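PDB 5CE6: FACT-Spt16 from Cicer arietinum, which probably acts as a histone chaperone subunit of the FACT complex, its N-terminal region being linked to binding of histones H3-H4. Local coordinates for residues S369-S374 / V406-Q411. Sequence-based numbering, arbitrary orientation.
Sequences SCLTKS and VSLGFQ. With ACT (acetate ion), chain C.
L371 sits between L408 and F410, its CD1 methyl 4.0 Å from CD1 of L408 and 3.9 Å from CE1 of F410. L371 CG stands anti to the backbone N (chi1 -170°), beside the carbonyl carbon, and the side chain crosses that of F410 obliquely, while the C370–L371 peptide meets the ring edge at CD1. Outward from this core the backbones run roughly antiparallel and join in a single bridge: Q411 N donates to C370 O (2.7 Å, nearly straight), and T372 N reaches G409 O from above its carbonyl plane. T372 continues the pairing with its side chain, since OG1 accepts from G409 N at 3.1 Å and donates to S374 O at 2.8 Å. Its CG2 packs on Q411 CG, the two side chains nearly perpendicular. A valine in place of T372 would probably leave G409 N and S374 O without their hydroxyl partner. At the polar edge a water links Q411 OE1 to K373 N. The loop leads into strand 376-378, the edge strand beside strand 403-414 in the antiparallel sheet of the M24 metallopeptidase-like domain; helix 349-363 packs on L371, L408 and F410, and helix 323-342 touches the latter two.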
loop_
_atom_site.group_PDB
_atom_site.type_symbol
_atom_site.label_atom_id
_atom_site.label_comp_id
_atom_site.label_asym_id
_atom_site.label_seq_id
_atom_site.Cartn_x
_atom_site.Cartn_y
_atom_site.Cartn_z
ATOM N N SER A 369 17.805 -19.276 3.188
ATOM C CA SER A 369 16.486 -19.904 3.084
ATOM C C SER A 369 15.419 -19.243 3.956
ATOM O O SER A 369 14.223 -19.441 3.731
ATOM C CB SER A 369 16.572 -21.401 3.405
ATOM O OG SER A 369 17.024 -21.603 4.730
ATOM N N CYS A 370 15.837 -18.443 4.935
ATOM C CA CYS A 370 14.875 -17.794 5.812
ATOM C C CYS A 370 14.536 -16.381 5.365
ATOM O O CYS A 370 13.660 -15.754 5.935
ATOM C CB CYS A 370 15.381 -17.756 7.250
ATOM S SG CYS A 370 15.508 -19.399 8.015
ATOM N N LEU A 371 15.244 -15.879 4.359
ATOM C CA LEU A 371 14.992 -14.520 3.885
ATOM C C LEU A 371 13.610 -14.484 3.255
ATOM O O LEU A 371 13.221 -15.432 2.568
ATOM C CB LEU A 371 16.059 -14.100 2.870
ATOM C CG LEU A 371 16.079 -12.629 2.453
ATOM C CD1 LEU A 371 16.552 -11.764 3.611
ATOM C CD2 LEU A 371 16.974 -12.441 1.236
ATOM N N THR A 372 12.861 -13.414 3.512
ATOM C CA THR A 372 11.537 -13.255 2.912
ATOM C C THR A 372 11.695 -13.262 1.391
ATOM O O THR A 372 12.732 -12.832 0.867
ATOM C CB THR A 372 10.823 -11.971 3.394
ATOM O OG1 THR A 372 11.680 -10.842 3.202
ATOM C CG2 THR A 372 10.479 -12.064 4.875
ATOM N N LYS A 373 10.685 -13.769 0.688
ATOM C CA LYS A 373 10.771 -13.913 -0.764
ATOM C C LYS A 373 10.536 -12.581 -1.469
ATOM O O LYS A 373 10.777 -12.456 -2.667
ATOM C CB LYS A 373 9.775 -14.955 -1.278
ATOM C CG LYS A 373 9.993 -16.355 -0.719
ATOM C CD LYS A 373 11.413 -16.847 -0.958
ATOM C CE LYS A 373 11.605 -18.258 -0.399
ATOM N NZ LYS A 373 13.037 -18.679 -0.391
ATOM N N SER A 374 10.057 -11.597 -0.717
ATOM C CA SER A 374 9.878 -10.244 -1.233
ATOM C C SER A 374 10.655 -9.283 -0.347
ATOM O O SER A 374 10.842 -9.543 0.850
ATOM C CB SER A 374 8.391 -9.885 -1.245
ATOM O OG SER A 374 8.184 -8.517 -1.561
ATOM N N VAL A 406 10.154 -0.676 1.404
ATOM C CA VAL A 406 11.209 -1.669 1.372
ATOM C C VAL A 406 11.181 -2.388 2.704
ATOM O O VAL A 406 11.632 -1.860 3.719
ATOM C CB VAL A 406 12.591 -1.035 1.135
ATOM C CG1 VAL A 406 13.681 -2.102 1.120
ATOM C CG2 VAL A 406 12.591 -0.254 -0.180
ATOM N N SER A 407 10.643 -3.602 2.678
ATOM C CA SER A 407 10.313 -4.336 3.890
ATOM C C SER A 407 10.894 -5.726 3.705
ATOM O O SER A 407 10.473 -6.479 2.826
ATOM C CB SER A 407 8.783 -4.376 4.070
ATOM O OG SER A 407 8.384 -5.141 5.213
ATOM N N LEU A 408 11.904 -6.035 4.510
ATOM C CA LEU A 408 12.681 -7.245 4.329
ATOM C C LEU A 408 12.850 -7.946 5.674
ATOM O O LEU A 408 13.086 -7.294 6.705
ATOM C CB LEU A 408 14.055 -6.874 3.749
ATOM C CG LEU A 408 14.959 -8.048 3.374
ATOM C CD1 LEU A 408 14.413 -8.772 2.156
ATOM C CD2 LEU A 408 16.390 -7.567 3.126
ATOM N N GLY A 409 12.701 -9.267 5.681
ATOM C CA GLY A 409 12.797 -9.994 6.928
ATOM C C GLY A 409 13.469 -11.343 6.859
ATOM O O GLY A 409 13.798 -11.854 5.784
ATOM N N PHE A 410 13.695 -11.918 8.036
ATOM C CA PHE A 410 14.087 -13.313 8.151
ATOM C C PHE A 410 12.957 -14.019 8.864
ATOM O O PHE A 410 12.512 -13.552 9.917
ATOM C CB PHE A 410 15.357 -13.454 8.987
ATOM C CG PHE A 410 16.628 -13.274 8.213
ATOM C CD1 PHE A 410 16.909 -14.078 7.119
ATOM C CD2 PHE A 410 17.556 -12.305 8.598
ATOM C CE1 PHE A 410 18.110 -13.922 6.413
ATOM C CE2 PHE A 410 18.750 -12.137 7.908
ATOM C CZ PHE A 410 19.028 -12.939 6.807
ATOM N N GLN A 411 12.499 -15.135 8.301
ATOM C CA GLN A 411 11.387 -15.896 8.892
ATOM C C GLN A 411 11.846 -17.225 9.446
ATOM O O GLN A 411 12.476 -18.013 8.737
ATOM C CB GLN A 411 10.296 -16.172 7.850
ATOM C CG GLN A 411 10.095 -15.057 6.860
ATOM C CD GLN A 411 8.996 -15.359 5.866
ATOM O OE1 GLN A 411 9.262 -15.662 4.699
ATOM N NE2 GLN A 411 7.754 -15.273 6.319
HETATM C C ACT C . 7.554 -8.569 3.267
HETATM O O ACT C . 8.153 -8.059 2.284
HETATM O OXT ACT C . 7.800 -8.079 4.399
HETATM C CH3 ACT C . 6.568 -9.690 3.092
HETATM O O HOH W 1 8.569 -14.849 2.348
#